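Side-chain contacts in lipoprotein (Klebsiella pneumoniae subsp. pneumoniae, PDB 4HWM), which is of unknown function but belongs to the YedD-like lipoprotein family and is probably anchored to a membrane by a lipidated N-terminal cysteine: residues S42-K47 with K112-A117; C54-R59 with T107-K112; I61-K66 with S80-P85; K66-N69 with I74-V77. All blocks are in the same frame, centred on the assembly; numbering follows the deposited sequence.

Contact 1 (S42-K47 with K112-A117)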
loop_
_atom_site.group_PDB
_atom_site.type_symbol
_atom_site.label_atom_id
_atom_site.label_comp_id
_atom_site.label_asym_id
_atom_site.label_seq_id
_atom_site.Cartn_x
_atom_site.Cartn_y
_atom_site.Cartn_z
ATOM N N SER A 42 -0.895 -1.137 6.589
ATOM C CA SER A 42 0.306 -0.484 6.072
ATOM C C SER A 42 0.289 -0.512 4.546
ATOM O O SER A 42 -0.240 -1.439 3.928
ATOM C CB SER A 42 1.562 -1.222 6.555
ATOM O OG SER A 42 1.638 -1.266 7.963
ATOM N N LEU A 43 0.918 0.497 3.959
ATOM C CA LEU A 43 1.085 0.560 2.508
ATOM C C LEU A 43 2.515 1.001 2.230
ATOM O O LEU A 43 2.941 2.035 2.711
ATOM C CB LEU A 43 0.114 1.567 1.864
ATOM C CG LEU A 43 0.101 1.597 0.327
ATOM C CD1 LEU A 43 -0.437 0.309 -0.267
ATOM C CD2 LEU A 43 -0.721 2.819 -0.150
ATOM N N ILE A 44 3.232 0.200 1.450
ATOM C CA ILE A 44 4.546 0.577 0.899
ATOM C C ILE A 44 4.327 1.108 -0.504
ATOM O O ILE A 44 3.584 0.511 -1.273
ATOM C CB ILE A 44 5.530 -0.629 0.835
ATOM C CG1 ILE A 44 5.634 -1.321 2.206
ATOM C CG2 ILE A 44 6.882 -0.199 0.240
ATOM C CD1 ILE A 44 6.574 -2.521 2.234
ATOM N N VAL A 45 4.956 2.250 -0.809
ATOM C CA VAL A 45 4.946 2.773 -2.175
ATOM C C VAL A 45 6.400 3.040 -2.547
ATOM O O VAL A 45 7.061 3.849 -1.892
ATOM C CB VAL A 45 4.120 4.070 -2.307
ATOM C CG1 VAL A 45 4.153 4.599 -3.757
ATOM C CG2 VAL A 45 2.677 3.864 -1.854
ATOM N N THR A 46 6.922 2.336 -3.541
ATOM C CA THR A 46 8.315 2.579 -3.983
ATOM C C THR A 46 8.322 3.745 -4.976
ATOM O O THR A 46 7.278 4.098 -5.556
ATOM C CB THR A 46 8.965 1.374 -4.632
ATOM O OG1 THR A 46 8.409 1.180 -5.934
ATOM C CG2 THR A 46 8.807 0.106 -3.763
ATOM N N LYS A 47 9.513 4.289 -5.231
ATOM C CA LYS A 47 9.582 5.412 -6.168
ATOM C C LYS A 47 9.096 5.001 -7.565
ATOM O O LYS A 47 8.459 5.808 -8.256
ATOM C CB LYS A 47 10.979 6.067 -6.194
ATOM C CG LYS A 47 12.106 5.245 -6.820
ATOM C CD LYS A 47 13.393 6.093 -6.975
ATOM C CE LYS A 47 14.486 5.326 -7.698
ATOM N NZ LYS A 47 14.870 4.036 -7.034
ATOM N N LYS A 112 9.024 -8.312 6.733
ATOM C CA LYS A 112 9.391 -9.670 6.323
ATOM C C LYS A 112 8.601 -10.131 5.101
ATOM O O LYS A 112 9.157 -10.693 4.174
ATOM C CB LYS A 112 9.179 -10.690 7.466
ATOM C CG LYS A 112 10.259 -10.685 8.533
ATOM C CD LYS A 112 9.797 -11.404 9.817
ATOM C CE LYS A 112 10.942 -11.509 10.829
ATOM N NZ LYS A 112 10.478 -11.777 12.223
ATOM N N ALA A 113 7.302 -9.864 5.118
ATOM C CA ALA A 113 6.438 -10.268 4.005
ATOM C C ALA A 113 6.854 -9.545 2.716
ATOM O O ALA A 113 6.904 -10.144 1.652
ATOM C CB ALA A 113 4.971 -10.008 4.326
ATOM N N TRP A 114 7.204 -8.270 2.841
ATOM C CA TRP A 114 7.657 -7.471 1.694
ATOM C C TRP A 114 8.959 -8.017 1.128
ATOM O O TRP A 114 9.086 -8.213 -0.091
ATOM C CB TRP A 114 7.827 -6.038 2.150
ATOM C CG TRP A 114 8.524 -5.067 1.247
ATOM C CD1 TRP A 114 9.593 -4.292 1.577
ATOM C CD2 TRP A 114 8.147 -4.689 -0.069
ATOM N NE1 TRP A 114 9.913 -3.472 0.542
ATOM C CE2 TRP A 114 9.018 -3.653 -0.468
ATOM C CE3 TRP A 114 7.142 -5.079 -0.930
ATOM C CZ2 TRP A 114 8.948 -3.049 -1.726
ATOM C CZ3 TRP A 114 7.061 -4.467 -2.172
ATOM C CH2 TRP A 114 7.938 -3.442 -2.544
ATOM N N ALA A 115 9.921 -8.302 2.002
ATOM C CA ALA A 115 11.212 -8.801 1.531
ATOM C C ALA A 115 11.023 -10.128 0.785
ATOM O O ALA A 115 11.630 -10.372 -0.249
ATOM C CB ALA A 115 12.184 -8.945 2.699
ATOM N N LYS A 116 10.124 -10.961 1.294
ATOM C CA LYS A 116 9.821 -12.280 0.734
ATOM C C LYS A 116 9.193 -12.162 -0.658
ATOM O O LYS A 116 9.577 -12.834 -1.601
ATOM C CB LYS A 116 8.898 -13.006 1.736
ATOM C CG LYS A 116 8.234 -14.284 1.296
ATOM C CD LYS A 116 8.011 -15.211 2.487
ATOM C CE LYS A 116 7.207 -14.549 3.543
ATOM N NZ LYS A 116 5.782 -14.332 3.160
ATOM N N ALA A 117 8.227 -11.258 -0.767
ATOM C CA ALA A 117 7.550 -11.034 -2.032
ATOM C C ALA A 117 8.552 -10.517 -3.059
ATOM O O ALA A 117 8.633 -10.986 -4.218
ATOM C CB ALA A 117 6.395 -10.056 -1.854
#

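Contact 2 (C54-R59 with T107-K112)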
loop_
_atom_site.group_PDB
_atom_site.type_symbol
_atom_site.label_atom_id
_atom_site.label_comp_id
_atom_site.label_asym_id
_atom_site.label_seq_id
_atom_site.Cartn_x
_atom_site.Cartn_y
_atom_site.Cartn_z
ATOM N N CYS A 54 -0.421 -4.315 3.424
ATOM C CA CYS A 54 -0.235 -5.331 4.470
ATOM C C CYS A 54 -1.097 -4.959 5.645
ATOM O O CYS A 54 -0.944 -3.883 6.206
ATOM C CB CYS A 54 1.239 -5.401 4.863
ATOM S SG CYS A 54 1.639 -6.664 6.054
ATOM N N ARG A 55 -2.018 -5.836 6.005
ATOM C CA ARG A 55 -2.954 -5.571 7.090
ATOM C C ARG A 55 -2.863 -6.708 8.079
ATOM O O ARG A 55 -2.695 -7.840 7.687
ATOM C CB ARG A 55 -4.352 -5.446 6.541
ATOM C CG ARG A 55 -4.407 -4.400 5.452
ATOM C CD ARG A 55 -5.774 -4.159 4.988
ATOM N NE ARG A 55 -5.808 -3.504 3.685
ATOM C CZ ARG A 55 -6.852 -2.912 3.137
ATOM N NH1 ARG A 55 -8.027 -2.879 3.761
ATOM N NH2 ARG A 55 -6.725 -2.397 1.925
ATOM N N GLN A 56 -2.960 -6.408 9.359
ATOM C CA GLN A 56 -2.724 -7.414 10.375
ATOM C C GLN A 56 -3.590 -7.199 11.601
ATOM O O GLN A 56 -3.863 -6.071 12.022
ATOM C CB GLN A 56 -1.263 -7.413 10.794
ATOM C CG GLN A 56 -0.759 -6.134 11.384
ATOM C CD GLN A 56 0.714 -6.176 11.615
ATOM O OE1 GLN A 56 1.182 -6.795 12.600
ATOM N NE2 GLN A 56 1.467 -5.522 10.752
ATOM N N TRP A 57 -4.021 -8.316 12.167
ATOM C CA TRP A 57 -4.569 -8.324 13.511
ATOM C C TRP A 57 -4.293 -9.716 14.081
ATOM O O TRP A 57 -3.176 -9.975 14.499
ATOM C CB TRP A 57 -6.041 -7.900 13.530
ATOM C CG TRP A 57 -6.587 -7.885 14.923
ATOM C CD1 TRP A 57 -5.966 -7.391 16.047
ATOM C CD2 TRP A 57 -7.835 -8.397 15.336
ATOM N NE1 TRP A 57 -6.774 -7.589 17.146
ATOM C CE2 TRP A 57 -7.920 -8.214 16.738
ATOM C CE3 TRP A 57 -8.891 -9.014 14.671
ATOM C CZ2 TRP A 57 -9.033 -8.601 17.473
ATOM C CZ3 TRP A 57 -9.992 -9.412 15.397
ATOM C CH2 TRP A 57 -10.052 -9.217 16.796
ATOM N N GLN A 58 -5.264 -10.616 14.043
ATOM C CA GLN A 58 -5.025 -12.005 14.428
ATOM C C GLN A 58 -4.230 -12.742 13.360
ATOM O O GLN A 58 -3.502 -13.680 13.669
ATOM C CB GLN A 58 -6.317 -12.774 14.742
ATOM C CG GLN A 58 -7.160 -12.172 15.844
ATOM C CD GLN A 58 -6.480 -12.155 17.166
ATOM O OE1 GLN A 58 -5.938 -13.173 17.609
ATOM N NE2 GLN A 58 -6.479 -10.998 17.812
ATOM N N ARG A 59 -4.403 -12.324 12.104
ATOM C CA ARG A 59 -3.652 -12.833 10.977
ATOM C C ARG A 59 -3.202 -11.661 10.115
ATOM O O ARG A 59 -3.729 -10.561 10.246
ATOM C CB ARG A 59 -4.508 -13.776 10.133
ATOM C CG ARG A 59 -4.876 -15.059 10.873
ATOM C CD ARG A 59 -5.681 -16.004 9.995
ATOM N NE ARG A 59 -7.017 -15.476 9.714
ATOM C CZ ARG A 59 -7.830 -15.879 8.731
ATOM N NH1 ARG A 59 -7.480 -16.847 7.900
ATOM N NH2 ARG A 59 -9.012 -15.291 8.574
ATOM N N THR A 107 5.956 -2.534 10.614
ATOM C CA THR A 107 5.986 -3.670 11.557
ATOM C C THR A 107 6.900 -4.754 11.015
ATOM O O THR A 107 7.086 -4.861 9.809
ATOM C CB THR A 107 4.620 -4.340 11.791
ATOM O OG1 THR A 107 4.090 -4.846 10.551
ATOM C CG2 THR A 107 3.644 -3.334 12.377
ATOM N N PRO A 108 7.521 -5.550 11.901
ATOM C CA PRO A 108 8.392 -6.599 11.414
ATOM C C PRO A 108 7.703 -7.564 10.467
ATOM O O PRO A 108 8.320 -8.047 9.528
ATOM C CB PRO A 108 8.837 -7.300 12.699
ATOM C CG PRO A 108 8.852 -6.217 13.653
ATOM C CD PRO A 108 7.612 -5.422 13.363
ATOM N N GLU A 109 6.432 -7.836 10.719
ATOM C CA GLU A 109 5.835 -8.834 9.863
ATOM C C GLU A 109 5.530 -8.246 8.468
ATOM O O GLU A 109 5.684 -9.014 7.529
ATOM C CB GLU A 109 4.696 -9.627 10.524
ATOM C CG GLU A 109 3.642 -8.782 11.151
ATOM C CD GLU A 109 3.938 -8.530 12.601
ATOM O OE1 GLU A 109 5.022 -7.987 12.927
ATOM O OE2 GLU A 109 3.089 -8.880 13.428
ATOM N N CYS A 110 5.253 -6.953 8.338
ATOM C CA CYS A 110 5.120 -6.323 7.016
ATOM C C CYS A 110 6.479 -6.293 6.321
ATOM O O CYS A 110 6.585 -6.594 5.148
ATOM C CB CYS A 110 4.594 -4.885 7.120
ATOM S SG CYS A 110 4.181 -4.104 5.546
ATOM N N GLU A 111 7.512 -5.919 7.074
ATOM C CA GLU A 111 8.882 -5.892 6.519
ATOM C C GLU A 111 9.282 -7.244 5.958
ATOM O O GLU A 111 9.822 -7.352 4.830
ATOM C CB GLU A 111 9.904 -5.600 7.598
ATOM C CG GLU A 111 9.880 -4.286 8.174
ATOM C CD GLU A 111 11.113 -4.043 9.048
ATOM O OE1 GLU A 111 11.570 -4.926 9.825
ATOM O OE2 GLU A 111 11.624 -2.945 8.972
ATOM N N LYS A 112 9.024 -8.312 6.733
ATOM C CA LYS A 112 9.391 -9.670 6.323
ATOM C C LYS A 112 8.601 -10.131 5.101
ATOM O O LYS A 112 9.157 -10.693 4.174
ATOM C CB LYS A 112 9.179 -10.690 7.466
ATOM C CG LYS A 112 10.259 -10.685 8.533
ATOM C CD LYS A 112 9.797 -11.404 9.817
ATOM C CE LYS A 112 10.942 -11.509 10.829
ATOM N NZ LYS A 112 10.478 -11.777 12.223
#

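Contact 3 (I61-K66 with S80-P85)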
loop_
_atom_site.group_PDB
_atom_site.type_symbol
_atom_site.label_atom_id
_atom_site.label_comp_id
_atom_site.label_asym_id
_atom_site.label_seq_id
_atom_site.Cartn_x
_atom_site.Cartn_y
_atom_site.Cartn_z
ATOM N N ILE A 61 -2.658 -10.281 6.187
ATOM C CA ILE A 61 -3.007 -10.393 4.787
ATOM C C ILE A 61 -2.204 -9.317 4.075
ATOM O O ILE A 61 -2.311 -8.141 4.405
ATOM C CB ILE A 61 -4.530 -10.275 4.518
ATOM C CG1 ILE A 61 -4.799 -10.310 3.007
ATOM C CG2 ILE A 61 -5.145 -9.042 5.132
ATOM C CD1 ILE A 61 -6.195 -10.754 2.653
ATOM N N ALA A 62 -1.375 -9.739 3.139
ATOM C CA ALA A 62 -0.521 -8.826 2.416
ATOM C C ALA A 62 -0.591 -9.095 0.906
ATOM O O ALA A 62 -0.680 -10.251 0.473
ATOM C CB ALA A 62 0.898 -8.961 2.928
ATOM N N GLN A 63 -0.581 -8.024 0.121
ATOM C CA GLN A 63 -0.737 -8.119 -1.331
ATOM C C GLN A 63 0.127 -7.106 -2.036
ATOM O O GLN A 63 -0.012 -5.917 -1.788
ATOM C CB GLN A 63 -2.182 -7.836 -1.750
ATOM C CG GLN A 63 -3.238 -8.724 -1.061
ATOM C CD GLN A 63 -4.591 -8.115 -1.197
ATOM O OE1 GLN A 63 -5.212 -7.737 -0.197
ATOM N NE2 GLN A 63 -5.021 -7.910 -2.435
ATOM N N PRO A 64 0.998 -7.573 -2.944
ATOM C CA PRO A 64 1.702 -6.642 -3.814
ATOM C C PRO A 64 0.723 -5.934 -4.769
ATOM O O PRO A 64 -0.364 -6.433 -5.052
ATOM C CB PRO A 64 2.695 -7.548 -4.559
ATOM C CG PRO A 64 2.924 -8.735 -3.577
ATOM C CD PRO A 64 1.528 -8.949 -3.038
ATOM N N GLY A 65 1.125 -4.781 -5.299
ATOM C CA GLY A 65 0.347 -4.058 -6.288
ATOM C C GLY A 65 1.210 -3.071 -7.064
ATOM O O GLY A 65 2.431 -3.071 -6.940
ATOM N N LYS A 66 0.529 -2.246 -7.840
ATOM C CA LYS A 66 1.156 -1.243 -8.685
ATOM C C LYS A 66 0.326 0.007 -8.664
ATOM O O LYS A 66 -0.883 -0.080 -8.735
ATOM C CB LYS A 66 1.165 -1.687 -10.171
ATOM C CG LYS A 66 1.948 -2.888 -10.472
ATOM C CD LYS A 66 1.751 -3.326 -11.916
ATOM C CE LYS A 66 2.463 -4.598 -12.245
ATOM N NZ LYS A 66 2.059 -5.031 -13.642
ATOM N N SER A 80 -4.456 -8.952 -7.370
ATOM C CA SER A 80 -5.789 -9.548 -7.573
ATOM C C SER A 80 -6.763 -8.602 -8.273
ATOM O O SER A 80 -7.947 -8.913 -8.402
ATOM C CB SER A 80 -6.382 -9.960 -6.228
ATOM O OG SER A 80 -5.495 -10.814 -5.547
ATOM N N LEU A 81 -6.268 -7.439 -8.705
ATOM C CA LEU A 81 -7.033 -6.417 -9.429
ATOM C C LEU A 81 -8.083 -5.673 -8.580
ATOM O O LEU A 81 -9.052 -5.126 -9.100
ATOM C CB LEU A 81 -7.627 -6.955 -10.741
ATOM C CG LEU A 81 -6.678 -7.279 -11.896
ATOM C CD1 LEU A 81 -7.486 -7.791 -13.103
ATOM C CD2 LEU A 81 -5.816 -6.079 -12.298
ATOM N N ASP A 82 -7.850 -5.587 -7.275
ATOM C CA ASP A 82 -8.552 -4.585 -6.470
ATOM C C ASP A 82 -7.966 -3.223 -6.896
ATOM O O ASP A 82 -6.758 -3.118 -7.122
ATOM C CB ASP A 82 -8.347 -4.795 -4.964
ATOM C CG ASP A 82 -8.554 -6.232 -4.518
ATOM O OD1 ASP A 82 -9.667 -6.780 -4.741
ATOM O OD2 ASP A 82 -7.596 -6.802 -3.922
ATOM N N ILE A 83 -8.824 -2.217 -7.022
ATOM C CA ILE A 83 -8.420 -0.858 -7.411
ATOM C C ILE A 83 -8.860 0.137 -6.343
ATOM O O ILE A 83 -10.039 0.244 -6.041
ATOM C CB ILE A 83 -8.987 -0.496 -8.790
ATOM C CG1 ILE A 83 -8.392 -1.422 -9.857
ATOM C CG2 ILE A 83 -8.664 0.925 -9.163
ATOM C CD1 ILE A 83 -8.944 -1.184 -11.272
ATOM N N TYR A 84 -7.895 0.862 -5.776
ATOM C CA TYR A 84 -8.143 1.743 -4.660
ATOM C C TYR A 84 -7.534 3.118 -4.897
ATOM O O TYR A 84 -6.313 3.234 -5.012
ATOM C CB TYR A 84 -7.477 1.174 -3.417
ATOM C CG TYR A 84 -7.893 -0.215 -2.996
ATOM C CD1 TYR A 84 -9.186 -0.493 -2.634
ATOM C CD2 TYR A 84 -6.960 -1.220 -2.885
ATOM C CE1 TYR A 84 -9.548 -1.788 -2.216
ATOM C CE2 TYR A 84 -7.307 -2.494 -2.450
ATOM C CZ TYR A 84 -8.599 -2.772 -2.120
ATOM O OH TYR A 84 -8.924 -4.058 -1.699
ATOM N N PRO A 85 -8.368 4.167 -4.879
ATOM C CA PRO A 85 -7.802 5.504 -4.985
ATOM C C PRO A 85 -6.951 5.842 -3.774
ATOM O O PRO A 85 -7.298 5.485 -2.645
ATOM C CB PRO A 85 -9.038 6.417 -5.089
ATOM C CG PRO A 85 -10.181 5.624 -4.590
ATOM C CD PRO A 85 -9.852 4.189 -4.852
#

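Contact 4 (K66-N69 with I74-V77)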
loop_
_atom_site.group_PDB
_atom_site.type_symbol
_atom_site.label_atom_id
_atom_site.label_comp_id
_atom_site.label_asym_id
_atom_site.label_seq_id
_atom_site.Cartn_x
_atom_site.Cartn_y
_atom_site.Cartn_z
ATOM N N LYS A 66 0.529 -2.246 -7.840
ATOM C CA LYS A 66 1.156 -1.243 -8.685
ATOM C C LYS A 66 0.326 0.007 -8.664
ATOM O O LYS A 66 -0.883 -0.080 -8.735
ATOM C CB LYS A 66 1.165 -1.687 -10.171
ATOM C CG LYS A 66 1.948 -2.888 -10.472
ATOM C CD LYS A 66 1.751 -3.326 -11.916
ATOM C CE LYS A 66 2.463 -4.598 -12.245
ATOM N NZ LYS A 66 2.059 -5.031 -13.642
ATOM N N LEU A 67 0.961 1.175 -8.681
ATOM C CA LEU A 67 0.219 2.413 -8.896
ATOM C C LEU A 67 -0.203 2.520 -10.358
ATOM O O LEU A 67 0.523 2.072 -11.265
ATOM C CB LEU A 67 1.072 3.618 -8.583
ATOM C CG LEU A 67 1.540 3.801 -7.159
ATOM C CD1 LEU A 67 2.368 5.102 -7.114
ATOM C CD2 LEU A 67 0.380 3.830 -6.153
HETATM N N MSE A 68 -1.374 3.107 -10.563
HETATM C CA MSE A 68 -1.893 3.409 -11.893
HETATM C C MSE A 68 -2.393 4.834 -11.853
HETATM O O MSE A 68 -2.976 5.294 -10.868
HETATM C CB MSE A 68 -3.025 2.444 -12.231
HETATM C CG MSE A 68 -3.669 2.651 -13.595
HETATM SE SE MSE A 68 -5.148 1.421 -13.846
HETATM C CE MSE A 68 -6.416 2.304 -12.623
ATOM N N ASN A 69 -2.137 5.552 -12.950
ATOM C CA ASN A 69 -2.676 6.878 -13.157
ATOM C C ASN A 69 -3.860 6.709 -14.120
ATOM O O ASN A 69 -3.692 6.179 -15.222
ATOM C CB ASN A 69 -1.586 7.775 -13.750
ATOM C CG ASN A 69 -1.836 9.254 -13.532
ATOM O OD1 ASN A 69 -2.499 9.675 -12.585
ATOM N ND2 ASN A 69 -1.265 10.060 -14.408
ATOM N N ILE A 74 -4.483 9.018 -8.856
ATOM C CA ILE A 74 -3.638 7.869 -8.497
ATOM C C ILE A 74 -4.441 6.772 -7.793
ATOM O O ILE A 74 -5.191 7.043 -6.863
ATOM C CB ILE A 74 -2.493 8.305 -7.573
ATOM C CG1 ILE A 74 -1.609 9.324 -8.303
ATOM C CG2 ILE A 74 -1.651 7.101 -7.126
ATOM C CD1 ILE A 74 -0.867 8.735 -9.494
ATOM N N TYR A 75 -4.226 5.546 -8.257
ATOM C CA TYR A 75 -4.823 4.336 -7.680
ATOM C C TYR A 75 -3.761 3.296 -7.372
ATOM O O TYR A 75 -2.766 3.202 -8.078
ATOM C CB TYR A 75 -5.769 3.707 -8.676
ATOM C CG TYR A 75 -6.918 4.612 -9.075
ATOM C CD1 TYR A 75 -6.773 5.518 -10.116
ATOM C CD2 TYR A 75 -8.130 4.576 -8.387
ATOM C CE1 TYR A 75 -7.822 6.355 -10.477
ATOM C CE2 TYR A 75 -9.200 5.420 -8.749
ATOM C CZ TYR A 75 -9.025 6.302 -9.788
ATOM O OH TYR A 75 -10.069 7.123 -10.167
ATOM N N ASN A 76 -3.994 2.500 -6.332
ATOM C CA ASN A 76 -3.289 1.256 -6.159
ATOM C C ASN A 76 -4.090 0.135 -6.829
ATOM O O ASN A 76 -5.262 -0.010 -6.554
ATOM C CB ASN A 76 -3.057 0.940 -4.681
ATOM C CG ASN A 76 -2.152 -0.272 -4.495
ATOM O OD1 ASN A 76 -1.256 -0.504 -5.307
ATOM N ND2 ASN A 76 -2.385 -1.051 -3.442
ATOM N N VAL A 77 -3.434 -0.644 -7.680
ATOM C CA VAL A 77 -4.019 -1.831 -8.306
ATOM C C VAL A 77 -3.306 -3.058 -7.739
ATOM O O VAL A 77 -2.123 -3.237 -7.953
ATOM C CB VAL A 77 -3.876 -1.819 -9.862
ATOM C CG1 VAL A 77 -4.586 -3.029 -10.453
ATOM C CG2 VAL A 77 -4.399 -0.500 -10.433
#

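Contact 1 (S42-K47 with K112-A117)
W114 reaches from helix 108-118 to I44 of strand 40-45 and to T46 just beyond its end, and shows how one large aromatic residue can seat a helix on a sheet. Its indole is carried off the helix by CG standing anti to the backbone N (chi1 169°). From the root outward, W114 CB lies 3.7 Å from I44 CD1, and W114 CG is nearer to I44 CD1, at 3.4 Å. The five-membered ring then spreads beneath I44 CD1, which sits 3.4 Å from its centroid and only 14° off the ring normal, a CH-pi contact over one face. Further along, W114 CE2 and CZ2 pass the second branch of I44, with I44 CG2 4.0 Å from W114 CZ2. At the far rim T46 CG2 comes obliquely to W114 CZ2 at 3.8 Å and stays almost as close to CH2.

I44 meets the ring because CG1 lies anti to its carbonyl carbon and the branch is fully extended beyond it. The ring of F52, on the adjoining strand 50-56, also meets the indole. T46 gives W114 its methyl, while its OG1 bonds to the backbone N of D50. The chemistry between these segments is apolar packing and CH-pi contact, with no directional polar bond.

Contact 2 (C54-R59 with T107-K112)
C54 and C110 face each other between the strand and the first turn of the helix. C110 is modelled in two conformers, and what follows for its SG holds only for the one described here. In it each sulfur passes alongside the other residue's CB: C110 SG is 3.3 Å from C54 CB, and C54 SG is 3.6 Å from C110 CB. In both residues SG stands anti to the backbone N (chi1 -176° for C54), which points the two sulfurs into the gap between the backbones. These cysteines form the disulfide known for this protein, but in this conformer C110 SG lies 3.6 Å from C54 SG, too far for a covalent bond.

Beyond the cysteines, Q56 stretches from the strand toward T107, the two side chains approaching from opposite directions. Its CG takes the cramped site between backbone N and carbonyl carbon, and the chain then runs straight, bringing Q56 CD to 3.8 Å from T107 OG1. E109, in the conformer described, crosses Q56 at about a right angle, with the amide and carboxylate planes turned 43° apart.

T107 also has a task within its own segment: T107 OG1 accepts the N-H of C110 at 3.3 Å from C110 N with an angle of 156°, a long and somewhat bent capping bond that ties down the amide of the very residue carrying the sulfur. The motif is a threonine N-cap at the start of helix 108-118, beside the cysteine pair C54/C110 that links this helix to strand 50-56 of the barrel wall.

Contact 3 (I61-K66 with S80-P85)
Q63 and D82 are brought together by similar first torsions, each with CG anti to its own carbonyl carbon and beside the backbone N (chi1 -55° for Q63). Past CG the glutamine chain runs extended, so that its amide is held well out from strand 60-70, while the short aspartate turns its carboxylate back toward that strand. The two side chains cross at about a right angle.

Their meeting is a single hydrogen bond, Q63 NE2 to D82 OD2 at 3.2 Å, with an N-H...acceptor angle of 152°. The acceptor lies almost exactly in the amide plane of Q63, and the N-H approaches OD2 nearly in line with its C-O bond. Amide and carboxylate are nevertheless turned 83° against each other, so the contact is not a face-to-face or coplanar pairing. S80 OG, in the conformer given, is 4.3 Å from Q63 NE2, a loose neighbour.

D82 OD2 has a second and stronger partner in T78, whose OG1 also receives a weak bond from the backbone N of S80. One carboxylate oxygen thus serves both the end of one strand and a side chain reaching over from another, which probably restricts the rotation of the aspartate.

The bond joins strand 60-70 to the turn leading into strand 83-89; these two strands are not neighbours in the sheet. Q63 rests on T78, as does Y84 from strand 83-89, while the backbone of P64 bonds to A79. The contact therefore lies at the surface of the barrel, bridging over the end of strand 73-78, which lies between strands 60-70 and 83-89 and antiparallel to both.

Contact 4 (K66-N69 with I74-V77)
K66 and V77 grip each other through both backbone polar groups: K66 N donates to V77 O at 2.8 Å, and V77 N returns a bond to K66 O of equal length, straight to within 14° of linear. They form a hydrogen-bonded pair of the antiparallel beta hairpin 60-70/73-78, part of the barrel wall. A second such pair follows at M68 and Y75, while L67 with N76 and N69 with I74 make the intervening non-hydrogen-bonded pairs. The short strand segments run at 143° to each other, a marked twist. L67 CA also makes a CA-H...O contact to Y75 O at 3.2 Å, beside the M68-Y75 pair.

On the face of K66, M68, Y75 and V77, the selenomethionine M68 packs diagonally, its CB 3.7 Å from V77 CG2. The chain is straight as far as SE and then bends (chi3 73°), which turns M68 CE toward the Y75 ring, 4.1 Å from Y75 CD1. The far end of K66 leads away to Y9, whose backbone O takes NZ and whose ring lies in cation-pi contact with it.

N76, on the other face, bonds to T51 and Y95 inside the barrel, so its buried amide is satisfied beyond the hairpin. L67 shares that face, and its CD2 touches I74 CG2 obliquely at 4.0 Å.

How the contacts relate
The four contacts follow one antiparallel barrel from its helix-covered flank to a far hairpin. Contacts 1 and 2 use successive turns of helix 108-118, with centres about 11 Å apart, and are probably joined by a hydrogen bond from S42 N to C54 O (2.8 Å). Contacts 3 and 4 share K66, lie about 9 Å apart between centres, and are linked by a probable hydrogen bond between N76 N and Y84 O. Contact 2 meets contact 3 through C54 SG and A62 CB, 3.9 Å apart, and contact 1 reaches contact 4 where V45 packs on L67. Only contacts 2 and 4 fail to touch: their centres are about 22 Å apart, on opposite sides of the chain's centre.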